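Local coordinates for protein N-terminal acetyltransferase B complex subunit MDM20 (PDB 5K04) that probably serves as the non-catalytic, auxiliary subunit of the NatB complex, which acetylates protein N-termini using acetyl-coenzyme A, at residues Y447-T450 with T451-P454. Sequence-based numbering, arbitrary orientation.
Sequences YYLT and TTNP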
loop_
_atom_site.group_PDB
_atom_site.type_symbol
_atom_site.label_atom_id
_atom_site.label_comp_id
_atom_site.label_asym_id
_atom_site.label_seq_id
_atom_site.Cartn_x
_atom_site.Cartn_y
_atom_site.Cartn_z
ATOM N N TYR A 447 -10.687 -0.377 -0.247
ATOM C CA TYR A 447 -11.744 0.614 -0.194
ATOM C C TYR A 447 -12.765 0.421 -1.308
ATOM O O TYR A 447 -13.881 0.938 -1.197
ATOM C CB TYR A 447 -11.119 1.998 -0.265
ATOM C CG TYR A 447 -10.631 2.387 -1.656
ATOM C CD1 TYR A 447 -11.499 3.000 -2.572
ATOM C CD2 TYR A 447 -9.307 2.170 -2.053
ATOM C CE1 TYR A 447 -11.063 3.375 -3.868
ATOM C CE2 TYR A 447 -8.864 2.547 -3.348
ATOM C CZ TYR A 447 -9.750 3.139 -4.247
ATOM O OH TYR A 447 -9.319 3.505 -5.499
ATOM N N TYR A 448 -12.400 -0.307 -2.379
ATOM C CA TYR A 448 -13.374 -0.685 -3.400
ATOM C C TYR A 448 -14.501 -1.535 -2.825
ATOM O O TYR A 448 -15.564 -1.627 -3.442
ATOM C CB TYR A 448 -12.691 -1.447 -4.557
ATOM C CG TYR A 448 -12.021 -0.565 -5.591
ATOM C CD1 TYR A 448 -12.762 0.065 -6.597
ATOM C CD2 TYR A 448 -10.653 -0.358 -5.559
ATOM C CE1 TYR A 448 -12.152 0.888 -7.547
ATOM C CE2 TYR A 448 -10.028 0.461 -6.486
ATOM C CZ TYR A 448 -10.780 1.077 -7.490
ATOM O OH TYR A 448 -10.149 1.879 -8.399
ATOM N N LEU A 449 -14.290 -2.154 -1.663
ATOM C CA LEU A 449 -15.294 -2.976 -1.002
ATOM C C LEU A 449 -16.109 -2.196 0.028
ATOM O O LEU A 449 -16.914 -2.795 0.752
ATOM C CB LEU A 449 -14.617 -4.171 -0.338
ATOM C CG LEU A 449 -13.760 -5.060 -1.252
ATOM C CD1 LEU A 449 -12.857 -5.971 -0.419
ATOM C CD2 LEU A 449 -14.653 -5.899 -2.190
ATOM N N THR A 450 -15.927 -0.875 0.083
ATOM C CA THR A 450 -16.563 -0.031 1.097
ATOM C C THR A 450 -18.061 -0.316 1.241
ATOM O O THR A 450 -18.568 -0.456 2.360
ATOM C CB THR A 450 -16.317 1.438 0.734
ATOM O OG1 THR A 450 -14.906 1.723 0.782
ATOM C CG2 THR A 450 -17.082 2.386 1.665
ATOM N N THR A 451 -18.784 -0.415 0.121
ATOM C CA THR A 451 -20.244 -0.525 0.119
ATOM C C THR A 451 -20.747 -1.962 0.129
ATOM O O THR A 451 -21.964 -2.176 0.105
ATOM C CB THR A 451 -20.832 0.187 -1.109
ATOM O OG1 THR A 451 -20.379 -0.470 -2.303
ATOM C CG2 THR A 451 -20.400 1.654 -1.148
ATOM N N THR A 452 -19.853 -2.948 0.157
ATOM C CA THR A 452 -20.276 -4.340 0.174
ATOM C C THR A 452 -21.176 -4.620 1.377
ATOM O O THR A 452 -21.025 -4.027 2.451
ATOM C CB THR A 452 -19.052 -5.264 0.176
ATOM O OG1 THR A 452 -18.149 -4.871 1.217
ATOM C CG2 THR A 452 -18.337 -5.165 -1.170
ATOM N N ASN A 453 -22.130 -5.552 1.173
ATOM C CA ASN A 453 -23.225 -5.927 2.058
ATOM C C ASN A 453 -22.735 -6.783 3.229
ATOM O O ASN A 453 -21.778 -7.560 3.087
ATOM C CB ASN A 453 -24.292 -6.692 1.273
ATOM C CG ASN A 453 -23.714 -7.877 0.498
ATOM O OD1 ASN A 453 -22.751 -7.738 -0.264
ATOM N ND2 ASN A 453 -24.295 -9.065 0.714
ATOM N N PRO A 454 -23.404 -6.675 4.397
ATOM C CA PRO A 454 -22.975 -7.408 5.607
ATOM C C PRO A 454 -23.419 -8.864 5.601
ATOM O O PRO A 454 -24.230 -9.309 6.413
ATOM C CB PRO A 454 -23.629 -6.596 6.728
ATOM C CG PRO A 454 -24.877 -6.079 6.118
ATOM C CD PRO A 454 -24.574 -5.814 4.663
HETATM O O HOH W 1 -17.520 -0.059 -2.553
#
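A type I beta turn from Leu449 to Thr452 overlaps the 3-10 segment that includes 447-449, in the loop between helices 440-445 and 456-485 of this largely helical, TPR-related subunit. Thr452 closes the turn on a single acceptor, the carbonyl of Leu449. Thr452 N donates to Leu449 O over 3.0 Å at an N-H...O angle of 158°. The hydroxyl of Thr452 donates to the same oxygen: with OG1 set between backbone N and carbonyl carbon (chi1 51°), it turns back onto the turn, and the modelled 2.5 Å from Thr452 OG1 to Leu449 O is very short, its exact length doubtful. Beside these bonds, methyl Thr452 CG2 rests against Leu449 CD2 at 3.9 Å, and both side chains pack on Trp462 of helix 456-485 and Phe429 of helix 429-434. Lys514 NZ, from helix 506-521 further along the chain, ties the turn to that helix by hydrogen bonds to the carbonyls of Thr450 and Thr452. A water bridges Tyr448 and Thr451, giving a hydrogen to Tyr448 O at 2.7 Å and accepting one from Thr451 N at 3.0 Å.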